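Local coordinates for protein elastase inhibitor AFUEI (Aspergillus fumigatus Af293, PDB 3W0E) that inhibits serine-type elastases, non-competitively for that of Aspergillus fumigatus, and also blocks human leukocyte elastase, at residues Ile34-Pro39 with Ile54-Asn59; Glu15-Pro20 with Asn60-Ala65; Ala3-Glu8 with Leu29-Ile34. One frame throughout, in Å; residues are numbered along the deposited sequence.

Interaction 1: residues Ile34-Pro39 with Ile54-Asn59; sequences IRVLHP and IQVNEN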
loop_
_atom_site.group_PDB
_atom_site.type_symbol
_atom_site.label_atom_id
_atom_site.label_comp_id
_atom_site.label_asym_id
_atom_site.label_seq_id
_atom_site.Cartn_x
_atom_site.Cartn_y
_atom_site.Cartn_z
ATOM N N ILE A 34 7.352 10.557 -4.966
ATOM C CA ILE A 34 7.693 9.541 -3.971
ATOM C C ILE A 34 7.436 10.160 -2.594
ATOM O O ILE A 34 7.857 11.294 -2.323
ATOM C CB ILE A 34 9.168 9.166 -4.040
ATOM C CG1 ILE A 34 9.482 8.443 -5.349
ATOM C CG2 ILE A 34 9.561 8.278 -2.872
ATOM C CD1 ILE A 34 10.980 8.333 -5.609
ATOM N N ARG A 35 6.738 9.433 -1.730
ATOM C CA ARG A 35 6.437 9.915 -0.389
ATOM C C ARG A 35 6.999 8.928 0.620
ATOM O O ARG A 35 6.832 7.721 0.474
ATOM C CB ARG A 35 4.925 10.031 -0.179
ATOM C CG ARG A 35 4.503 10.310 1.254
ATOM C CD ARG A 35 3.012 10.664 1.311
ATOM N NE ARG A 35 2.181 9.521 0.956
ATOM C CZ ARG A 35 0.855 9.560 0.882
ATOM N NH1 ARG A 35 0.216 10.698 1.113
ATOM N NH2 ARG A 35 0.178 8.464 0.562
ATOM N N VAL A 36 7.668 9.438 1.646
ATOM C CA VAL A 36 8.170 8.560 2.699
ATOM C C VAL A 36 7.170 8.548 3.871
ATOM O O VAL A 36 6.784 9.605 4.375
ATOM C CB VAL A 36 9.587 8.987 3.162
ATOM C CG1 VAL A 36 10.103 8.018 4.242
ATOM C CG2 VAL A 36 10.547 8.977 1.984
ATOM N N LEU A 37 6.742 7.356 4.290
ATOM C CA LEU A 37 5.773 7.230 5.363
ATOM C C LEU A 37 6.512 6.838 6.636
ATOM O O LEU A 37 7.117 5.784 6.673
ATOM C CB LEU A 37 4.738 6.161 5.018
ATOM C CG LEU A 37 3.870 6.498 3.795
ATOM C CD1 LEU A 37 2.859 5.410 3.532
ATOM C CD2 LEU A 37 3.176 7.851 4.034
ATOM N N HIS A 38 6.469 7.705 7.649
ATOM C CA HIS A 38 7.142 7.454 8.931
ATOM C C HIS A 38 6.157 6.985 9.988
ATOM O O HIS A 38 4.976 7.317 9.937
ATOM C CB HIS A 38 7.813 8.727 9.438
ATOM C CG HIS A 38 8.779 9.322 8.468
ATOM N ND1 HIS A 38 8.414 10.273 7.538
ATOM C CD2 HIS A 38 10.102 9.101 8.279
ATOM C CE1 HIS A 38 9.469 10.617 6.824
ATOM N NE2 HIS A 38 10.507 9.922 7.255
ATOM N N PRO A 39 6.652 6.234 10.983
ATOM C CA PRO A 39 5.719 5.675 11.962
ATOM C C PRO A 39 5.013 6.801 12.682
ATOM O O PRO A 39 5.659 7.778 13.076
ATOM C CB PRO A 39 6.627 4.877 12.917
ATOM C CG PRO A 39 8.006 5.352 12.650
ATOM C CD PRO A 39 8.048 5.832 11.232
ATOM N N ILE A 54 7.220 4.851 0.317
ATOM C CA ILE A 54 8.256 4.062 0.958
ATOM C C ILE A 54 8.012 4.154 2.457
ATOM O O ILE A 54 8.077 5.239 3.031
ATOM C CB ILE A 54 9.630 4.639 0.646
ATOM C CG1 ILE A 54 9.856 4.673 -0.872
ATOM C CG2 ILE A 54 10.719 3.821 1.345
ATOM C CD1 ILE A 54 10.058 3.317 -1.481
ATOM N N GLN A 55 7.719 3.029 3.090
ATOM C CA GLN A 55 7.390 3.055 4.499
ATOM C C GLN A 55 8.625 2.627 5.263
ATOM O O GLN A 55 9.220 1.577 4.963
ATOM C CB GLN A 55 6.224 2.106 4.792
ATOM C CG GLN A 55 5.654 2.268 6.187
ATOM C CD GLN A 55 4.188 1.870 6.281
ATOM O OE1 GLN A 55 3.606 1.305 5.341
ATOM N NE2 GLN A 55 3.578 2.180 7.415
ATOM N N VAL A 56 9.022 3.439 6.240
ATOM C CA VAL A 56 10.217 3.136 7.013
ATOM C C VAL A 56 9.845 2.983 8.492
ATOM O O VAL A 56 8.760 3.408 8.937
ATOM C CB VAL A 56 11.322 4.225 6.815
ATOM C CG1 VAL A 56 11.765 4.297 5.346
ATOM C CG2 VAL A 56 10.825 5.596 7.281
ATOM N N ASN A 57 10.721 2.343 9.252
ATOM C CA ASN A 57 10.574 2.340 10.709
ATOM C C ASN A 57 11.220 3.559 11.351
ATOM O O ASN A 57 11.647 4.497 10.656
ATOM C CB ASN A 57 11.107 1.040 11.326
ATOM C CG ASN A 57 12.590 0.828 11.082
ATOM O OD1 ASN A 57 13.338 1.775 10.798
ATOM N ND2 ASN A 57 13.034 -0.435 11.200
ATOM N N GLU A 58 11.293 3.560 12.681
ATOM C CA GLU A 58 11.813 4.724 13.385
ATOM C C GLU A 58 13.296 4.985 13.121
ATOM O O GLU A 58 13.820 6.061 13.443
ATOM C CB GLU A 58 11.515 4.613 14.883
ATOM C CG GLU A 58 10.474 5.631 15.364
ATOM C CD GLU A 58 9.354 4.996 16.167
ATOM O OE1 GLU A 58 8.566 5.746 16.785
ATOM O OE2 GLU A 58 9.256 3.744 16.176
ATOM N N ASN A 59 13.965 4.010 12.523
ATOM C CA ASN A 59 15.374 4.162 12.194
ATOM C C ASN A 59 15.626 4.372 10.703
ATOM O O ASN A 59 16.753 4.240 10.232
ATOM C CB ASN A 59 16.139 2.955 12.710
ATOM C CG ASN A 59 16.119 2.884 14.216
ATOM O OD1 ASN A 59 16.155 3.916 14.886
ATOM N ND2 ASN A 59 16.014 1.674 14.758
HETATM O O HOH W 1 5.975 3.902 8.946
#
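Leu37 and Ile54 are joined by the shortest bond of this contact, Leu37 N to Ile54 O at 2.8 Å, within the parallel strand pair of the small mixed sheet of this I78-family inhibitor. Ile54 N gives a second bond to Arg35 O (2.9 Å), and Val56 N a third to Leu37 O, so residues 34-37 are stitched to 54-56 in regular parallel register, their axes 20° apart. A water receives weakly from Gln55 NE2 and donates to both Leu37 O and Val56 O, bridging the two strands where the direct bonds end; the stronger partner of Gln55 NE2 is Glu46 O of the second subunit. The side chains of Leu37 and Gln55 lie on one face of the sheet, and Met45 of the second subunit packs on Leu37. On the face of Val36 and Ile54, beta-branched residues suit extended backbone. Val36 CG1, anti to the backbone N (chi1 -178°), reaches Val56 CG2 at 4.0 Å, while Ile34 and Ile54 lie side by side with Tyr21 packing on both. Beyond the strands the segments meet by packing: Pro39 has no N-H to give, and its ring CG lies 3.7 Å from CG of the bent Glu58 side chain.

Interaction 2: residues Glu15-Pro20 with Asn60-Ala65; sequences ELIGQP and NEIISA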
loop_
_atom_site.group_PDB
_atom_site.type_symbol
_atom_site.label_atom_id
_atom_site.label_comp_id
_atom_site.label_asym_id
_atom_site.label_seq_id
_atom_site.Cartn_x
_atom_site.Cartn_y
_atom_site.Cartn_z
ATOM N N GLU A 15 14.042 -6.390 -2.641
ATOM C CA GLU A 15 15.493 -6.252 -2.543
ATOM C C GLU A 15 15.970 -5.333 -1.415
ATOM O O GLU A 15 17.107 -5.453 -0.943
ATOM C CB GLU A 15 16.039 -5.728 -3.876
ATOM C CG GLU A 15 15.688 -6.587 -5.082
ATOM C CD GLU A 15 16.732 -7.658 -5.372
ATOM O OE1 GLU A 15 17.300 -8.225 -4.411
ATOM O OE2 GLU A 15 16.990 -7.927 -6.567
ATOM N N LEU A 16 15.110 -4.415 -0.984
ATOM C CA LEU A 16 15.554 -3.349 -0.090
ATOM C C LEU A 16 14.985 -3.430 1.327
ATOM O O LEU A 16 15.306 -2.590 2.173
ATOM C CB LEU A 16 15.238 -1.973 -0.693
ATOM C CG LEU A 16 15.784 -1.645 -2.087
ATOM C CD1 LEU A 16 15.224 -0.316 -2.606
ATOM C CD2 LEU A 16 17.307 -1.625 -2.093
ATOM N N ILE A 17 14.136 -4.416 1.604
ATOM C CA ILE A 17 13.572 -4.517 2.957
ATOM C C ILE A 17 14.694 -4.554 3.994
ATOM O O ILE A 17 15.657 -5.316 3.851
ATOM C CB ILE A 17 12.637 -5.736 3.125
ATOM C CG1 ILE A 17 11.400 -5.578 2.242
ATOM C CG2 ILE A 17 12.230 -5.906 4.579
ATOM C CD1 ILE A 17 10.712 -4.231 2.365
ATOM N N GLY A 18 14.588 -3.697 5.010
ATOM C CA GLY A 18 15.541 -3.667 6.104
ATOM C C GLY A 18 16.680 -2.690 5.885
ATOM O O GLY A 18 17.439 -2.378 6.803
ATOM N N GLN A 19 16.812 -2.204 4.661
ATOM C CA GLN A 19 17.897 -1.287 4.342
ATOM C C GLN A 19 17.490 0.134 4.660
ATOM O O GLN A 19 16.305 0.493 4.555
ATOM C CB GLN A 19 18.260 -1.396 2.870
ATOM C CG GLN A 19 18.324 -2.824 2.399
ATOM C CD GLN A 19 19.701 -3.411 2.490
ATOM O OE1 GLN A 19 20.183 -3.700 3.591
ATOM N NE2 GLN A 19 20.358 -3.587 1.338
ATOM N N PRO A 20 18.473 0.954 5.045
ATOM C CA PRO A 20 18.253 2.376 5.294
ATOM C C PRO A 20 17.853 3.064 3.994
ATOM O O PRO A 20 18.405 2.752 2.926
ATOM C CB PRO A 20 19.639 2.885 5.731
ATOM C CG PRO A 20 20.604 1.878 5.227
ATOM C CD PRO A 20 19.879 0.560 5.249
ATOM N N ASN A 60 14.573 4.725 9.978
ATOM C CA ASN A 60 14.654 5.002 8.547
ATOM C C ASN A 60 14.983 3.746 7.759
ATOM O O ASN A 60 15.537 3.830 6.663
ATOM C CB ASN A 60 15.687 6.103 8.225
ATOM C CG ASN A 60 15.513 6.676 6.825
ATOM O OD1 ASN A 60 14.402 7.018 6.416
ATOM N ND2 ASN A 60 16.611 6.793 6.089
ATOM N N GLU A 61 14.649 2.584 8.315
ATOM C CA GLU A 61 14.856 1.316 7.620
ATOM C C GLU A 61 13.599 0.933 6.865
ATOM O O GLU A 61 12.509 1.007 7.408
ATOM C CB GLU A 61 15.272 0.232 8.616
ATOM C CG GLU A 61 16.574 0.612 9.306
ATOM C CD GLU A 61 16.861 -0.214 10.545
ATOM O OE1 GLU A 61 18.023 -0.162 11.016
ATOM O OE2 GLU A 61 15.940 -0.905 11.049
ATOM N N ILE A 62 13.755 0.533 5.608
ATOM C CA ILE A 62 12.593 0.247 4.761
ATOM C C ILE A 62 11.828 -0.974 5.246
ATOM O O ILE A 62 12.419 -2.055 5.403
ATOM C CB ILE A 62 13.029 0.068 3.297
ATOM C CG1 ILE A 62 13.780 1.335 2.834
ATOM C CG2 ILE A 62 11.844 -0.288 2.394
ATOM C CD1 ILE A 62 14.368 1.246 1.449
ATOM N N ILE A 63 10.525 -0.802 5.504
ATOM C CA ILE A 63 9.687 -1.933 5.909
ATOM C C ILE A 63 8.659 -2.311 4.860
ATOM O O ILE A 63 8.106 -3.408 4.923
ATOM C CB ILE A 63 8.979 -1.733 7.273
ATOM C CG1 ILE A 63 8.015 -0.549 7.248
ATOM C CG2 ILE A 63 10.018 -1.573 8.409
ATOM C CD1 ILE A 63 7.608 -0.101 8.653
ATOM N N SER A 64 8.372 -1.407 3.924
ATOM C CA SER A 64 7.445 -1.752 2.845
ATOM C C SER A 64 7.327 -0.658 1.802
ATOM O O SER A 64 7.864 0.436 1.973
ATOM C CB SER A 64 6.060 -2.043 3.421
ATOM O OG SER A 64 5.262 -2.793 2.514
ATOM N N ALA A 65 6.613 -0.960 0.718
ATOM C CA ALA A 65 6.338 0.040 -0.317
ATOM C C ALA A 65 5.031 -0.296 -1.013
ATOM O O ALA A 65 4.687 -1.466 -1.162
ATOM C CB ALA A 65 7.482 0.103 -1.335
#
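Asn60 meets the loop through its backbone: Asn60 O lies 3.4 Å from Pro20 CA in a CA-H...O contact, while its side-chain ND2 bonds to Tyr21 O. Its positive phi (67°) is one that asparagine tolerates better than most residues. Glu61 follows, its CB beside Gly18 O at 3.8 Å. Ile62 carries the contact. Its N donates to Gln19 O at 2.8 Å and its O receives from Gly18 N at 2.7 Å, so both its N-H and its C=O are paired with the loop. Its side chain lies against the loop: CG1, beside the backbone N (chi1 -57°), comes within 3.2 Å of Gln19 O, and CD1 meets Leu16 CB (4.0 Å). The other branch, CG2, touches Ile17 CD1, and Val12 and Tyr21 also pack on this buried isoleucine. At Ile63 the backbone O lies against Ile17 CD1, 3.7 Å away. Ile63 and Ser64 both face Gln55 in a classic beta bulge, with Tyr47 of the second subunit packing on both. The loop is a type II beta turn closed by Gln19 N to Leu16 O (2.9 Å), with Gly18 at phi 92°, where a CB would jam against the preceding carbonyl O, and with Gln19 holding the start of strand 62-67 through Ile62.

Interaction 3: residues Ala3-Glu8 with Leu29-Ile34; sequences ATCEKE and LQSNPI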
loop_
_atom_site.group_PDB
_atom_site.type_symbol
_atom_site.label_atom_id
_atom_site.label_comp_id
_atom_site.label_asym_id
_atom_site.label_seq_id
_atom_site.Cartn_x
_atom_site.Cartn_y
_atom_site.Cartn_z
ATOM N N ALA A 3 3.131 2.421 -13.988
ATOM C CA ALA A 3 3.916 1.256 -14.397
ATOM C C ALA A 3 5.241 1.218 -13.651
ATOM O O ALA A 3 5.591 0.217 -13.023
ATOM C CB ALA A 3 4.160 1.276 -15.894
ATOM N N THR A 4 5.976 2.320 -13.738
ATOM C CA THR A 4 7.240 2.450 -13.046
ATOM C C THR A 4 7.043 2.400 -11.521
ATOM O O THR A 4 7.872 1.829 -10.806
ATOM C CB THR A 4 7.978 3.736 -13.489
ATOM O OG1 THR A 4 9.391 3.569 -13.322
ATOM C CG2 THR A 4 7.507 4.945 -12.689
ATOM N N CYS A 5 5.943 2.969 -11.027
ATOM C CA CYS A 5 5.662 2.918 -9.591
ATOM C C CYS A 5 5.540 1.482 -9.071
ATOM O O CYS A 5 6.133 1.131 -8.049
ATOM C CB CYS A 5 4.403 3.708 -9.232
ATOM S SG CYS A 5 4.061 3.778 -7.429
ATOM N N GLU A 6 4.766 0.659 -9.777
ATOM C CA GLU A 6 4.503 -0.711 -9.344
ATOM C C GLU A 6 5.741 -1.585 -9.483
ATOM O O GLU A 6 5.974 -2.482 -8.664
ATOM C CB GLU A 6 3.337 -1.310 -10.142
ATOM C CG GLU A 6 2.509 -2.324 -9.376
ATOM C CD GLU A 6 1.867 -1.744 -8.118
ATOM O OE1 GLU A 6 2.290 -2.128 -7.002
ATOM O OE2 GLU A 6 0.932 -0.916 -8.243
ATOM N N LYS A 7 6.524 -1.326 -10.529
ATOM C CA LYS A 7 7.783 -2.021 -10.741
ATOM C C LYS A 7 8.739 -1.740 -9.589
ATOM O O LYS A 7 9.301 -2.668 -8.998
ATOM C CB LYS A 7 8.434 -1.562 -12.045
ATOM C CG LYS A 7 7.869 -2.172 -13.316
ATOM C CD LYS A 7 8.761 -1.790 -14.492
ATOM C CE LYS A 7 8.455 -2.606 -15.742
ATOM N NZ LYS A 7 9.448 -2.322 -16.822
ATOM N N GLU A 8 8.933 -0.455 -9.291
ATOM C CA GLU A 8 9.822 -0.047 -8.206
ATOM C C GLU A 8 9.306 -0.478 -6.821
ATOM O O GLU A 8 10.087 -0.916 -5.976
ATOM C CB GLU A 8 10.111 1.459 -8.270
ATOM C CG GLU A 8 10.920 1.869 -9.503
ATOM C CD GLU A 8 11.329 3.332 -9.500
ATOM O OE1 GLU A 8 10.622 4.159 -8.875
ATOM O OE2 GLU A 8 12.363 3.662 -10.133
ATOM N N LEU A 29 15.490 5.834 -7.601
ATOM C CA LEU A 29 14.088 5.611 -7.955
ATOM C C LEU A 29 13.584 6.654 -8.954
ATOM O O LEU A 29 13.822 7.856 -8.792
ATOM C CB LEU A 29 13.211 5.603 -6.702
ATOM C CG LEU A 29 13.542 4.478 -5.724
ATOM C CD1 LEU A 29 12.892 4.742 -4.363
ATOM C CD2 LEU A 29 13.094 3.128 -6.284
ATOM N N GLN A 30 12.891 6.188 -9.988
ATOM C CA GLN A 30 12.411 7.065 -11.056
ATOM C C GLN A 30 10.937 7.463 -10.882
ATOM O O GLN A 30 10.428 8.328 -11.595
ATOM C CB GLN A 30 12.632 6.393 -12.416
ATOM C CG GLN A 30 13.996 5.699 -12.533
ATOM C CD GLN A 30 14.005 4.567 -13.558
ATOM O OE1 GLN A 30 13.314 4.629 -14.579
ATOM N NE2 GLN A 30 14.786 3.523 -13.282
ATOM N N SER A 31 10.244 6.873 -9.920
ATOM C CA SER A 31 8.851 7.223 -9.671
ATOM C C SER A 31 8.693 8.681 -9.302
ATOM O O SER A 31 9.561 9.253 -8.708
ATOM C CB SER A 31 8.241 6.359 -8.572
ATOM O OG SER A 31 8.049 5.032 -8.978
ATOM N N ASN A 32 7.558 9.261 -9.645
ATOM C CA ASN A 32 7.255 10.629 -9.267
ATOM C C ASN A 32 5.743 10.819 -9.113
ATOM O O ASN A 32 5.023 10.679 -10.065
ATOM C CB ASN A 32 7.815 11.580 -10.332
ATOM C CG ASN A 32 7.686 13.034 -9.954
ATOM O OD1 ASN A 32 7.825 13.914 -10.786
ATOM N ND2 ASN A 32 7.392 13.286 -8.715
ATOM N N PRO A 33 5.253 11.105 -7.923
ATOM C CA PRO A 33 6.051 11.500 -6.766
ATOM C C PRO A 33 6.391 10.349 -5.862
ATOM O O PRO A 33 5.793 9.317 -5.999
ATOM C CB PRO A 33 5.113 12.416 -6.027
ATOM C CG PRO A 33 3.781 11.960 -6.415
ATOM C CD PRO A 33 3.866 11.554 -7.805
ATOM N N ILE A 34 7.352 10.557 -4.966
ATOM C CA ILE A 34 7.693 9.541 -3.971
ATOM C C ILE A 34 7.436 10.160 -2.594
ATOM O O ILE A 34 7.857 11.294 -2.323
ATOM C CB ILE A 34 9.168 9.166 -4.040
ATOM C CG1 ILE A 34 9.482 8.443 -5.349
ATOM C CG2 ILE A 34 9.561 8.278 -2.872
ATOM C CD1 ILE A 34 10.980 8.333 -5.609
#
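Glu8 OE1 is gripped by two groups of Ser31, the hydroxyl OG donating at 2.7 Å and the backbone N at 2.9 Å. Both donors come from the same face of the carboxylate: the N-H on the syn side, 30° out of plane, and the hydroxyl from above it. The other oxygen, OE2, takes the N-H of Gln30 on its syn lone pair in a short, practically linear bond (2.6 Å, 179°). One carboxylate thus satisfies two successive backbone N-H groups and a side-chain hydroxyl, and these bonds fix its rotation. Such a set of donors would be expected to favour the ionised form of this buried acid.

The glutamate chain is long enough to span from helix to loop. CG stands anti to the carbonyl carbon (chi1 -66°), and the chain extended beyond it carries the carboxylate across. Leu29 crosses it obliquely: its CD2 lies over the face of the carboxylate opposite the Ser31 donors, 3.7 Å from Glu8 CD, while Gln30 CG lies near OE2.

Serine is small enough to sit close to the helix: Ser31 OG is 3.2 Å from Cys5 CA, and Thr4 CG2 borders it at 3.8 Å. Leu52, from strand 52-56, packs against Cys5, Glu8, Leu29 and Ser31 together. Cys5 points its sulfur elsewhere, into the disulfide with Cys67. Here a buried helical carboxylate accepts two consecutive main-chain N-H groups of the loop between helix 23-28 and strand 34-37, beside the disulfide that ties helix 2-15 to the C-terminal strand.

From the N terminus, helix 2-15 enters interaction 3 first, which closes at 29-34 a loop that contains the rest of that helix and helix 23-28. The turn at 15-20 opens inside this loop but finds its partner only at 60-65, so interactions 2 and 3 cross. Interaction 1 begins at Ile34, which it shares with interaction 3, and is nested within the long loop closed by interaction 2. Strands 52-56 and 62-67, neighbours in the sheet, join interactions 1 and 2 directly through Gln55. Interaction 3 holds the first turns of helix 2-15 to the loop before strand 34-37, interaction 2 the loop after that helix to strand 62-67, and interaction 1 pairs the two parallel strands.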